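Local coordinates for protein trehalose-6-phosphate phosphatase (Candida albicans, PDB 5DXI) that belongs to the HAD superfamily of phosphatases, pairing an alpha/beta core domain with a smaller cap domain around a site that holds magnesium and beryllium trifluoride, at residues L12-Y17 with G295-L300; S20-F25 with L224-L229; M111-K116 with Y171-M176; D239-L244 with K276-I281; E246-W251 with G262-Y267. All coordinates share one frame; numbering follows the deposited sequence.

Contacts 1, 2, 4 and 5 hold together the alpha/beta core, while contact 3 lies in the smaller cap domain, its centre about 35 Å from that of contact 2. Contact 2 joins two central parallel strands. Contact 1 packs helices on one face of their sheet, about 12 Å away between centres. Contact 5, about 11 Å from contact 2 between centres, adds the next strand through probable backbone hydrogen bonds between M228 and both G265 and Y267. Contacts 4 and 5 share helix 235-253. Contact 4 lies close to the active site: the F241 side chain is about 9 Å from the magnesium ion bound by D28, D30 and D233. In contact 3, W113 is about 12 Å from a bound alpha-D-glucopyranose.

Contact 1: residues L12-Y17 with G295-L300; sequences LLLNNY and GLLAGL
L13 brings CD2 to 4.2 Å from CD1 of L297, and the same side chain also touches F227 and L229 of the sheet. At L14 the two backbones draw nearest, its CA lying 5.9 Å from that of L297. Its CG stands anti to the backbone N (chi1 -180°), and the two methyls divide the work. CD1 meets CD2 of L297 at 4.0 Å as the side chains slide past each other in opposite directions; CD2 touches CD2 of L296, a side chain crossed at about a right angle. Between these contacts CD2 of L297 presses on the CA of L14 at 3.7 Å. A turn further on, Y17 sets one ring face over L297, whose CB lies 4.2 Å from the ring centroid and 2° off the normal, a nearly centred CH-pi contact. Tyrosine suits this place because its flat face packs like an apolar group while its hydroxyl bonds to N62. Leucine suits the others, since its two methyls can touch two neighbours. Beyond L297 a Schellman motif at G299 ends the helix. Helices from the two ends of the chain thus cover one face of a mostly parallel sheet, as in the Rossmann-like core of HAD proteins.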
# COMPACT_ATOMS: atom_id res chain seq x y z
N LEU A 12 14.07 -3.05 18.17
CA LEU A 12 14.20 -1.62 17.96
C LEU A 12 12.85 -1.00 17.59
O LEU A 12 12.49 0.06 18.09
CB LEU A 12 15.24 -1.31 16.86
CG LEU A 12 15.29 0.14 16.37
CD1 LEU A 12 15.57 1.09 17.52
CD2 LEU A 12 16.31 0.36 15.26
N LEU A 13 12.11 -1.66 16.70
CA LEU A 13 10.81 -1.15 16.29
C LEU A 13 9.93 -0.97 17.53
O LEU A 13 9.30 0.08 17.72
CB LEU A 13 10.13 -2.07 15.27
CG LEU A 13 8.83 -1.51 14.68
CD1 LEU A 13 9.12 -0.33 13.76
CD2 LEU A 13 8.08 -2.58 13.93
N LEU A 14 9.96 -1.99 18.39
CA LEU A 14 9.18 -1.99 19.63
C LEU A 14 9.61 -0.84 20.53
O LEU A 14 8.77 -0.13 21.09
CB LEU A 14 9.33 -3.33 20.35
CG LEU A 14 8.58 -3.55 21.68
CD1 LEU A 14 7.08 -3.37 21.51
CD2 LEU A 14 8.91 -4.92 22.25
N ASN A 15 10.92 -0.64 20.66
CA ASN A 15 11.42 0.44 21.49
C ASN A 15 11.02 1.81 20.98
O ASN A 15 10.65 2.68 21.77
CB ASN A 15 12.94 0.34 21.63
CG ASN A 15 13.35 -0.78 22.58
OD1 ASN A 15 12.60 -1.11 23.51
ND2 ASN A 15 14.52 -1.37 22.36
N ASN A 16 11.11 2.02 19.67
CA ASN A 16 10.75 3.31 19.10
C ASN A 16 9.24 3.53 19.28
O ASN A 16 8.80 4.65 19.57
CB ASN A 16 11.13 3.37 17.62
CG ASN A 16 11.23 4.80 17.09
OD1 ASN A 16 12.30 5.39 17.07
ND2 ASN A 16 10.11 5.38 16.71
N TYR A 17 8.47 2.45 19.13
CA TYR A 17 7.01 2.49 19.32
C TYR A 17 6.63 2.96 20.71
O TYR A 17 5.89 3.92 20.87
CB TYR A 17 6.38 1.11 19.07
CG TYR A 17 4.88 1.05 19.37
CD1 TYR A 17 3.95 1.46 18.42
CD2 TYR A 17 4.39 0.54 20.58
CE1 TYR A 17 2.58 1.39 18.67
CE2 TYR A 17 3.01 0.47 20.83
CZ TYR A 17 2.12 0.90 19.87
OH TYR A 17 0.76 0.85 20.10
N GLY A 295 1.47 -7.70 16.34
CA GLY A 295 1.06 -8.31 17.59
C GLY A 295 1.99 -7.94 18.73
O GLY A 295 1.56 -7.63 19.84
N LEU A 296 3.29 -7.95 18.44
CA LEU A 296 4.31 -7.55 19.39
C LEU A 296 4.09 -6.13 19.88
O LEU A 296 4.07 -5.86 21.08
CB LEU A 296 5.70 -7.65 18.76
CG LEU A 296 6.86 -7.20 19.66
CD1 LEU A 296 7.04 -8.21 20.79
CD2 LEU A 296 8.17 -6.95 18.89
N LEU A 297 3.90 -5.21 18.94
CA LEU A 297 3.63 -3.82 19.28
C LEU A 297 2.34 -3.72 20.08
O LEU A 297 2.23 -2.90 21.00
CB LEU A 297 3.52 -2.95 18.03
CG LEU A 297 4.70 -2.91 17.06
CD1 LEU A 297 4.41 -1.91 15.94
CD2 LEU A 297 5.96 -2.53 17.81
N ALA A 298 1.37 -4.55 19.72
CA ALA A 298 0.05 -4.49 20.33
C ALA A 298 0.01 -5.01 21.77
O ALA A 298 -0.96 -4.78 22.49
CB ALA A 298 -0.95 -5.27 19.46
N GLY A 299 1.06 -5.71 22.18
CA GLY A 299 1.06 -6.32 23.50
C GLY A 299 0.28 -7.63 23.53
O GLY A 299 -0.17 -8.06 24.59
N LEU A 300 0.11 -8.25 22.37
CA LEU A 300 -0.62 -9.51 22.26
C LEU A 300 0.30 -10.70 22.47
O LEU A 300 0.42 -11.21 23.58
CB LEU A 300 -1.31 -9.65 20.91
CG LEU A 300 -2.69 -9.03 20.65
CD1 LEU A 300 -2.82 -7.60 21.14
CD2 LEU A 300 -3.05 -9.17 19.17

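Contact 2: residues S20-F25 with L224-L229; sequences SQRRLF and LPDFML
D226 turns its carboxylate onto the backbone of Q21 and R22 and takes an N-H on each oxygen. OD2 receives the N of Q21 on its syn lone pair at 2.9 Å, almost straight at 175°. OD1 receives the N of R22 at 2.8 Å, the donor 31° out of the carboxylate plane. A chi1 of 56° holds CG between the backbone N and the carbonyl carbon, and a short aspartate just spans the gap. D226 N bonds back to R22 O at 2.9 Å. R22, bent at chi3, sends NE to L224 O, 2.7 Å away in the guanidinium plane. Next the strands run parallel: L24 N bonds to F227 O at 2.8 Å, and L229 N to L24 O at 3.0 Å. F25 packs on F227 and L229 on one face of the sheet, L24 on P225 and M228 on the other, so large apolar residues serve both. Further out, S20 OG bonds to Y17 O, and R23 reaches D59 and N62. D226 OD2 lies over a guanidinium face of R22, charges near but no salt bridge. The two N-H bonds must offset R22 O, an acceptor 2.9 Å from D226 OD1, and probably stabilise the carboxylate anion.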
# COMPACT_ATOMS: atom_id res chain seq x y z
N SER A 20 7.52 6.67 21.45
CA SER A 20 6.84 7.70 20.65
C SER A 20 5.43 8.08 21.14
O SER A 20 4.75 7.30 21.81
CB SER A 20 6.75 7.24 19.21
OG SER A 20 5.96 6.06 19.12
N GLN A 21 5.00 9.28 20.77
CA GLN A 21 3.71 9.83 21.19
C GLN A 21 2.68 9.88 20.06
O GLN A 21 1.48 9.75 20.31
CB GLN A 21 3.87 11.24 21.76
CG GLN A 21 4.67 11.34 23.04
CD GLN A 21 4.70 12.78 23.54
OE1 GLN A 21 3.66 13.39 23.79
NE2 GLN A 21 5.91 13.33 23.70
N ARG A 22 3.14 10.09 18.83
CA ARG A 22 2.23 10.27 17.69
C ARG A 22 2.55 9.26 16.60
O ARG A 22 3.39 9.50 15.73
CB ARG A 22 2.31 11.70 17.17
CG ARG A 22 1.87 12.73 18.20
CD ARG A 22 2.23 14.14 17.78
NE ARG A 22 3.68 14.31 17.66
CZ ARG A 22 4.49 14.58 18.68
NH1 ARG A 22 4.01 14.69 19.91
NH2 ARG A 22 5.79 14.71 18.47
N ARG A 23 1.85 8.14 16.63
CA ARG A 23 2.19 7.02 15.80
C ARG A 23 1.29 6.96 14.58
O ARG A 23 0.07 7.12 14.68
CB ARG A 23 2.09 5.76 16.63
CG ARG A 23 2.81 5.93 17.97
CD ARG A 23 3.01 4.61 18.63
NE ARG A 23 3.49 4.69 20.02
CZ ARG A 23 2.74 4.42 21.08
NH1 ARG A 23 1.47 4.08 20.94
NH2 ARG A 23 3.28 4.50 22.30
N LEU A 24 1.88 6.69 13.42
CA LEU A 24 1.12 6.55 12.18
C LEU A 24 1.47 5.24 11.49
O LEU A 24 2.62 5.02 11.05
CB LEU A 24 1.39 7.73 11.25
CG LEU A 24 0.71 7.74 9.88
CD1 LEU A 24 -0.81 7.80 9.99
CD2 LEU A 24 1.24 8.91 9.05
N PHE A 25 0.48 4.37 11.40
CA PHE A 25 0.61 3.09 10.71
C PHE A 25 0.03 3.18 9.30
O PHE A 25 -1.12 3.62 9.11
CB PHE A 25 -0.10 1.98 11.50
CG PHE A 25 0.52 1.71 12.84
CD1 PHE A 25 1.57 0.80 12.97
CD2 PHE A 25 0.09 2.39 13.98
CE1 PHE A 25 2.15 0.56 14.21
CE2 PHE A 25 0.67 2.15 15.22
CZ PHE A 25 1.70 1.23 15.33
N LEU A 224 3.66 16.55 14.19
CA LEU A 224 4.05 15.53 13.21
C LEU A 224 4.13 14.16 13.85
O LEU A 224 4.41 14.04 15.04
CB LEU A 224 5.39 15.88 12.55
CG LEU A 224 5.35 17.09 11.62
CD1 LEU A 224 6.75 17.46 11.14
CD2 LEU A 224 4.44 16.82 10.44
N PRO A 225 3.90 13.09 13.06
CA PRO A 225 4.14 11.75 13.59
C PRO A 225 5.60 11.61 14.01
O PRO A 225 6.46 12.22 13.37
CB PRO A 225 3.82 10.83 12.41
CG PRO A 225 2.99 11.67 11.47
CD PRO A 225 3.51 13.06 11.64
N ASP A 226 5.88 10.87 15.07
CA ASP A 226 7.27 10.63 15.46
C ASP A 226 7.59 9.15 15.35
O ASP A 226 8.68 8.70 15.69
CB ASP A 226 7.53 11.15 16.88
CG ASP A 226 6.58 10.55 17.90
OD1 ASP A 226 5.59 9.89 17.50
OD2 ASP A 226 6.80 10.76 19.11
N PHE A 227 6.61 8.40 14.84
CA PHE A 227 6.74 6.97 14.59
C PHE A 227 5.87 6.63 13.39
O PHE A 227 4.65 6.82 13.43
CB PHE A 227 6.31 6.15 15.81
CG PHE A 227 6.40 4.66 15.61
CD1 PHE A 227 7.53 3.96 16.01
CD2 PHE A 227 5.36 3.95 15.05
CE1 PHE A 227 7.62 2.59 15.85
CE2 PHE A 227 5.44 2.58 14.88
CZ PHE A 227 6.57 1.89 15.27
N MET A 228 6.49 6.14 12.32
CA MET A 228 5.76 5.76 11.13
C MET A 228 6.16 4.35 10.70
O MET A 228 7.33 4.09 10.41
CB MET A 228 6.00 6.76 9.99
CG MET A 228 5.38 8.14 10.19
SD MET A 228 6.53 9.50 9.89
CE MET A 228 7.57 9.38 11.35
N LEU A 229 5.19 3.43 10.69
CA LEU A 229 5.47 2.07 10.24
C LEU A 229 4.66 1.79 8.99
O LEU A 229 3.42 1.88 9.00
CB LEU A 229 5.16 1.05 11.33
CG LEU A 229 5.23 -0.42 10.90
CD1 LEU A 229 6.64 -0.78 10.42
CD2 LEU A 229 4.79 -1.35 12.05

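Contact 3: residues M111-K116 with Y171-M176; sequences MSWQEK and YDVEVM
Y171 donates its hydroxyl proton to OG of S112 at 2.9 Å and accepts from NZ of K116 at 3.2 Å, so one phenol oxygen ties together S112 and K116 of helix 113-126. This joins the helix to the residue leading into edge strand 173-178 of the four-stranded antiparallel sheet, an alpha/beta cap domain such as many HAD phosphatases carry beside their core. K116 suits its place because a long extended chain can run past the rim of the Y171 ring, crossing it at about a right angle; its ammonium also forms a salt bridge with E170. W113 CB sits over the centre of the Y171 ring, 3.5 Å from the centroid and 9° off the normal. A chi1 of 54° keeps CG of W113 between its backbone N and carbonyl carbon. The indole turns an edge to the tyrosine face, with the planes at 66°. Tryptophan offers surfaces enough for several neighbours, and V184 and P186 of the next strand also touch it. Q114 CG lies above one face of the indole, toward the rim. On the opposite face CG1 of V173 stands 3.6 Å from the centroid of the five-membered ring.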
# COMPACT_ATOMS: atom_id res chain seq x y z
N MET A 111 -10.85 10.43 -17.76
CA MET A 111 -11.04 8.99 -17.65
C MET A 111 -11.20 8.28 -19.00
O MET A 111 -11.54 7.10 -19.05
CB MET A 111 -12.26 8.70 -16.78
CG MET A 111 -12.08 9.09 -15.33
SD MET A 111 -10.71 8.17 -14.60
CE MET A 111 -10.16 9.27 -13.30
N SER A 112 -10.94 8.98 -20.10
CA SER A 112 -11.23 8.42 -21.41
C SER A 112 -10.25 7.31 -21.82
O SER A 112 -10.47 6.60 -22.78
CB SER A 112 -11.26 9.52 -22.47
OG SER A 112 -9.99 10.13 -22.64
N TRP A 113 -9.17 7.18 -21.06
CA TRP A 113 -8.22 6.10 -21.28
C TRP A 113 -8.79 4.72 -20.92
O TRP A 113 -8.34 3.71 -21.45
CB TRP A 113 -6.93 6.36 -20.49
CG TRP A 113 -7.17 6.60 -19.03
CD1 TRP A 113 -7.39 7.81 -18.43
CD2 TRP A 113 -7.25 5.62 -18.00
NE1 TRP A 113 -7.58 7.64 -17.08
CE2 TRP A 113 -7.50 6.30 -16.79
CE3 TRP A 113 -7.12 4.22 -17.97
CZ2 TRP A 113 -7.62 5.63 -15.57
CZ3 TRP A 113 -7.23 3.57 -16.76
CH2 TRP A 113 -7.48 4.27 -15.58
N GLN A 114 -9.79 4.70 -20.04
CA GLN A 114 -10.30 3.46 -19.46
C GLN A 114 -10.75 2.45 -20.52
O GLN A 114 -10.39 1.27 -20.46
CB GLN A 114 -11.45 3.74 -18.49
CG GLN A 114 -10.99 4.31 -17.16
CD GLN A 114 -12.12 4.58 -16.20
OE1 GLN A 114 -13.21 5.00 -16.60
NE2 GLN A 114 -11.87 4.35 -14.91
N GLU A 115 -11.52 2.92 -21.49
CA GLU A 115 -12.03 2.01 -22.51
C GLU A 115 -10.94 1.50 -23.43
O GLU A 115 -11.00 0.36 -23.89
CB GLU A 115 -13.12 2.69 -23.34
CG GLU A 115 -14.36 2.99 -22.52
CD GLU A 115 -14.90 1.75 -21.82
OE1 GLU A 115 -14.95 0.66 -22.45
OE2 GLU A 115 -15.25 1.86 -20.62
N LYS A 116 -9.92 2.31 -23.66
CA LYS A 116 -8.81 1.86 -24.48
C LYS A 116 -8.02 0.78 -23.74
O LYS A 116 -7.61 -0.21 -24.34
CB LYS A 116 -7.92 3.03 -24.87
CG LYS A 116 -8.62 3.97 -25.85
CD LYS A 116 -7.79 5.20 -26.20
CE LYS A 116 -8.56 6.11 -27.16
NZ LYS A 116 -7.89 7.42 -27.33
N TYR A 171 -1.93 9.22 -22.68
CA TYR A 171 -2.46 9.71 -21.41
C TYR A 171 -1.39 9.68 -20.34
O TYR A 171 -0.40 8.96 -20.47
CB TYR A 171 -3.65 8.88 -20.93
CG TYR A 171 -4.83 8.85 -21.86
CD1 TYR A 171 -5.90 9.71 -21.67
CD2 TYR A 171 -4.88 7.95 -22.91
CE1 TYR A 171 -6.99 9.68 -22.52
CE2 TYR A 171 -5.97 7.91 -23.77
CZ TYR A 171 -7.02 8.78 -23.56
OH TYR A 171 -8.10 8.74 -24.41
N ASP A 172 -1.57 10.47 -19.29
CA ASP A 172 -0.71 10.37 -18.12
C ASP A 172 -1.24 9.29 -17.18
O ASP A 172 -1.82 9.58 -16.13
CB ASP A 172 -0.61 11.71 -17.40
CG ASP A 172 0.24 12.71 -18.16
OD1 ASP A 172 1.11 12.28 -18.95
OD2 ASP A 172 0.02 13.92 -17.96
N VAL A 173 -1.06 8.04 -17.58
CA VAL A 173 -1.43 6.91 -16.74
C VAL A 173 -0.19 6.08 -16.44
O VAL A 173 0.79 6.09 -17.20
CB VAL A 173 -2.50 6.01 -17.40
CG1 VAL A 173 -3.78 6.78 -17.63
CG2 VAL A 173 -1.98 5.45 -18.71
N GLU A 174 -0.22 5.37 -15.31
CA GLU A 174 0.87 4.50 -14.93
C GLU A 174 0.47 3.06 -15.23
O GLU A 174 -0.63 2.65 -14.89
CB GLU A 174 1.19 4.64 -13.45
CG GLU A 174 2.44 3.87 -13.03
CD GLU A 174 3.70 4.47 -13.63
OE1 GLU A 174 3.73 5.71 -13.81
OE2 GLU A 174 4.64 3.70 -13.94
N VAL A 175 1.36 2.31 -15.87
CA VAL A 175 1.10 0.88 -16.12
C VAL A 175 1.92 0.04 -15.14
O VAL A 175 3.14 -0.08 -15.28
CB VAL A 175 1.44 0.47 -17.58
CG1 VAL A 175 1.16 -1.01 -17.80
CG2 VAL A 175 0.64 1.30 -18.58
N MET A 176 1.25 -0.53 -14.15
CA MET A 176 1.93 -1.19 -13.04
C MET A 176 1.89 -2.70 -13.17
O MET A 176 0.81 -3.28 -13.23
CB MET A 176 1.29 -0.82 -11.70
CG MET A 176 1.63 0.54 -11.13
SD MET A 176 1.02 0.72 -9.43
CE MET A 176 -0.75 0.63 -9.68

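Contact 4: residues D239-L244 with K276-I281; sequences DMFNSL and KKTVAI
F241 carries the close-packed half of this contact, where helix 235-253 meets the irregular segment 276-281. Its chi1 of -54° sets CG anti to the carbonyl carbon, and the ring takes A280 CB over one face. That methyl lies 4.0 Å from the ring centroid and 20° off the normal, displaced toward the rim. CG2 of V279 touches the phenylalanine's CB at 3.5 Å, and OG1 of T278 comes to 3.4 Å from its CD2. P268 and C230 also touch this buried phenylalanine, whose large apolar ring can meet strand and loop together; alanine offers a methyl small enough to sit close over the ring face. The other half is looser. N242 is partly exposed, and its OD1 rests 3.6 Å from CG2 of V279, a contact without a hydrogen bond, so an amide suits a place between apolar packing and solvent. The loop has its own stiffening: A280 N bonds to T278 OG1 at 3.0 Å, an ST turn for which the threonine hydroxyl supplies the acceptor. E238 on the same helix bonds both T278 OG1 and V279 N, and N245 bonds V279 O. Cohesion between the two segments themselves is therefore largely van der Waals packing, with no hydrogen bond between them, while hydrogen bonds from neighbouring helix residues, and within the turn, fix how the loop presents its methyls.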
# COMPACT_ATOMS: atom_id res chain seq x y z
N ASP A 239 5.91 3.10 -3.98
CA ASP A 239 5.54 4.52 -3.92
C ASP A 239 5.45 5.00 -2.47
O ASP A 239 5.87 6.11 -2.15
CB ASP A 239 4.21 4.76 -4.65
CG ASP A 239 4.32 4.51 -6.14
OD1 ASP A 239 5.47 4.54 -6.64
OD2 ASP A 239 3.29 4.30 -6.80
N MET A 240 4.92 4.16 -1.59
CA MET A 240 4.89 4.52 -0.18
C MET A 240 6.29 4.62 0.40
O MET A 240 6.59 5.60 1.09
CB MET A 240 4.07 3.51 0.63
CG MET A 240 2.61 3.42 0.21
SD MET A 240 1.55 2.70 1.49
CE MET A 240 2.19 1.03 1.48
N PHE A 241 7.13 3.63 0.13
CA PHE A 241 8.48 3.60 0.71
C PHE A 241 9.28 4.81 0.22
O PHE A 241 10.02 5.44 0.99
CB PHE A 241 9.23 2.30 0.35
CG PHE A 241 8.49 1.03 0.69
CD1 PHE A 241 7.60 0.99 1.75
CD2 PHE A 241 8.72 -0.14 -0.03
CE1 PHE A 241 6.92 -0.20 2.07
CE2 PHE A 241 8.05 -1.32 0.28
CZ PHE A 241 7.15 -1.35 1.33
N ASN A 242 9.17 5.10 -1.07
CA ASN A 242 9.87 6.23 -1.66
C ASN A 242 9.43 7.55 -1.02
O ASN A 242 10.26 8.38 -0.71
CB ASN A 242 9.65 6.28 -3.17
CG ASN A 242 10.73 5.54 -3.94
OD1 ASN A 242 11.93 5.68 -3.68
ND2 ASN A 242 10.29 4.74 -4.92
N SER A 243 8.12 7.74 -0.84
CA SER A 243 7.64 8.98 -0.20
C SER A 243 8.20 9.12 1.21
O SER A 243 8.62 10.21 1.60
CB SER A 243 6.11 9.04 -0.14
OG SER A 243 5.60 9.35 -1.42
N LEU A 244 8.21 8.02 1.96
CA LEU A 244 8.79 8.06 3.30
C LEU A 244 10.28 8.36 3.30
O LEU A 244 10.76 9.12 4.15
CB LEU A 244 8.54 6.74 4.03
CG LEU A 244 7.12 6.52 4.52
CD1 LEU A 244 7.03 5.12 5.08
CD2 LEU A 244 6.74 7.56 5.58
N LYS A 276 14.41 -9.66 -2.29
CA LYS A 276 13.53 -8.72 -2.96
C LYS A 276 14.13 -7.32 -3.05
O LYS A 276 14.56 -6.74 -2.05
CB LYS A 276 12.17 -8.68 -2.24
CG LYS A 276 11.16 -7.72 -2.84
CD LYS A 276 9.93 -7.61 -1.93
CE LYS A 276 8.89 -6.67 -2.53
NZ LYS A 276 7.87 -6.35 -1.51
N LYS A 277 14.18 -6.79 -4.27
CA LYS A 277 14.69 -5.45 -4.52
C LYS A 277 13.61 -4.45 -4.17
O LYS A 277 12.47 -4.57 -4.63
CB LYS A 277 15.13 -5.30 -5.98
CG LYS A 277 15.16 -3.86 -6.46
CD LYS A 277 16.25 -3.59 -7.50
CE LYS A 277 16.02 -2.25 -8.18
NZ LYS A 277 15.29 -1.30 -7.29
N THR A 278 13.96 -3.46 -3.34
CA THR A 278 12.98 -2.54 -2.78
C THR A 278 13.75 -1.36 -2.21
O THR A 278 14.95 -1.47 -1.93
CB THR A 278 12.15 -3.19 -1.66
OG1 THR A 278 11.26 -2.22 -1.07
CG2 THR A 278 13.06 -3.72 -0.58
N VAL A 279 13.08 -0.23 -2.04
CA VAL A 279 13.76 0.89 -1.37
C VAL A 279 13.42 0.93 0.11
O VAL A 279 13.82 1.85 0.83
CB VAL A 279 13.42 2.23 -2.03
CG1 VAL A 279 13.90 2.22 -3.48
CG2 VAL A 279 11.92 2.53 -1.93
N ALA A 280 12.67 -0.07 0.57
CA ALA A 280 12.41 -0.21 2.00
C ALA A 280 13.71 -0.45 2.76
O ALA A 280 14.71 -0.88 2.18
CB ALA A 280 11.41 -1.36 2.26
N ILE A 281 13.71 -0.17 4.05
CA ILE A 281 14.92 -0.26 4.85
C ILE A 281 15.15 -1.66 5.40
O ILE A 281 16.26 -2.02 5.81
CB ILE A 281 14.87 0.74 6.03
CG1 ILE A 281 16.26 0.92 6.65
CG2 ILE A 281 13.84 0.31 7.06
CD1 ILE A 281 16.31 1.99 7.73

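Contact 5: residues E246-W251 with G262-Y267; sequences EINKKW and GSYGVY
N248 OD1 accepts a hydrogen bond at 2.6 Å from water 1, which in turn accepts from Y264 N at 2.8 Å and from V266 N at 3.1 Å. The water links these N-H groups, one in the loop and one at the strand's start, to the helix through N248, whose amide oxygen suits the role. The same OD1 touches CG2 of V266 at 3.5 Å and lies at the edge of the Y264 ring, in its plane. W251 packs beside it, with CB over the face of Y264, 3.9 Å from the centroid and 14° off the normal. Its indole turns an edge toward that face, the planes 66° apart, while CZ3 meets V266 CG2 at 3.9 Å. The hydroxyl of Y264 bonds to R256 O. An ST turn, G265 N to S263 OG at 3.0 Å, shapes the loop, and G265 takes positive phi readily. Helix 235-253 packs on strand 266-271, which it precedes, in the beta-alpha-beta crossover begun by strand 227-232, a basic unit of Rossmann-like folds.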
# COMPACT_ATOMS: atom_id res chain seq x y z
N GLU A 246 11.93 10.09 1.05
CA GLU A 246 12.04 11.49 0.68
C GLU A 246 11.72 12.42 1.85
O GLU A 246 12.41 13.41 2.07
CB GLU A 246 11.13 11.78 -0.50
CG GLU A 246 11.57 11.05 -1.76
CD GLU A 246 10.68 11.35 -2.96
OE1 GLU A 246 9.57 11.89 -2.76
OE2 GLU A 246 11.11 11.04 -4.09
N ILE A 247 10.68 12.09 2.61
CA ILE A 247 10.32 12.90 3.76
C ILE A 247 11.43 12.83 4.82
O ILE A 247 11.82 13.85 5.40
CB ILE A 247 8.98 12.45 4.35
CG1 ILE A 247 7.85 12.85 3.40
CG2 ILE A 247 8.76 13.06 5.73
CD1 ILE A 247 6.50 12.17 3.69
N ASN A 248 11.95 11.63 5.04
CA ASN A 248 13.04 11.44 5.99
C ASN A 248 14.25 12.25 5.60
O ASN A 248 14.86 12.92 6.44
CB ASN A 248 13.43 9.96 6.06
CG ASN A 248 14.30 9.64 7.25
OD1 ASN A 248 13.82 9.55 8.38
ND2 ASN A 248 15.60 9.46 7.01
N LYS A 249 14.57 12.24 4.31
CA LYS A 249 15.73 12.97 3.82
C LYS A 249 15.48 14.48 3.90
O LYS A 249 16.40 15.26 4.17
CB LYS A 249 16.07 12.56 2.39
CG LYS A 249 17.29 13.28 1.86
CD LYS A 249 17.65 12.88 0.44
CE LYS A 249 18.93 13.60 0.02
NZ LYS A 249 19.45 13.15 -1.31
N LYS A 250 14.23 14.89 3.69
CA LYS A 250 13.84 16.29 3.80
C LYS A 250 14.06 16.73 5.24
O LYS A 250 14.63 17.80 5.50
CB LYS A 250 12.38 16.49 3.38
CG LYS A 250 11.80 17.88 3.61
CD LYS A 250 12.40 18.84 2.60
CE LYS A 250 11.65 20.17 2.54
NZ LYS A 250 11.77 20.97 3.79
N TRP A 251 13.62 15.90 6.18
CA TRP A 251 13.84 16.18 7.60
C TRP A 251 15.33 16.23 8.00
O TRP A 251 15.69 17.02 8.88
CB TRP A 251 13.12 15.14 8.45
CG TRP A 251 11.63 15.34 8.48
CD1 TRP A 251 10.94 16.48 8.14
CD2 TRP A 251 10.64 14.38 8.87
NE1 TRP A 251 9.59 16.27 8.29
CE2 TRP A 251 9.38 14.99 8.74
CE3 TRP A 251 10.71 13.05 9.30
CZ2 TRP A 251 8.19 14.32 9.03
CZ3 TRP A 251 9.54 12.39 9.60
CH2 TRP A 251 8.29 13.03 9.46
N GLY A 262 18.59 8.31 17.07
CA GLY A 262 19.22 9.00 15.96
C GLY A 262 18.41 9.00 14.68
O GLY A 262 18.92 9.30 13.60
N SER A 263 17.12 8.69 14.78
CA SER A 263 16.27 8.66 13.59
C SER A 263 15.09 9.61 13.74
O SER A 263 15.04 10.43 14.66
CB SER A 263 15.75 7.24 13.31
OG SER A 263 14.72 6.86 14.21
N TYR A 264 14.17 9.52 12.79
CA TYR A 264 12.94 10.27 12.87
C TYR A 264 11.75 9.31 13.04
O TYR A 264 10.60 9.71 12.91
CB TYR A 264 12.77 11.14 11.64
CG TYR A 264 13.85 12.19 11.51
CD1 TYR A 264 13.94 13.25 12.41
CD2 TYR A 264 14.78 12.14 10.48
CE1 TYR A 264 14.92 14.22 12.29
CE2 TYR A 264 15.76 13.10 10.35
CZ TYR A 264 15.83 14.13 11.26
OH TYR A 264 16.81 15.08 11.13
N GLY A 265 12.06 8.05 13.32
CA GLY A 265 11.01 7.05 13.53
C GLY A 265 10.36 6.53 12.26
O GLY A 265 9.27 5.96 12.31
N VAL A 266 11.05 6.65 11.12
CA VAL A 266 10.47 6.24 9.85
C VAL A 266 10.86 4.81 9.46
O VAL A 266 12.03 4.51 9.23
CB VAL A 266 10.89 7.21 8.73
CG1 VAL A 266 10.21 6.84 7.42
CG2 VAL A 266 10.56 8.64 9.11
N TYR A 267 9.87 3.92 9.37
CA TYR A 267 10.18 2.52 9.07
C TYR A 267 9.40 2.00 7.84
O TYR A 267 8.30 1.44 7.98
CB TYR A 267 9.91 1.63 10.28
CG TYR A 267 10.70 2.02 11.53
CD1 TYR A 267 12.01 1.58 11.72
CD2 TYR A 267 10.12 2.80 12.52
CE1 TYR A 267 12.73 1.93 12.86
CE2 TYR A 267 10.82 3.15 13.66
CZ TYR A 267 12.12 2.71 13.82
OH TYR A 267 12.80 3.06 14.97
O HOH W 1 13.69 8.08 10.48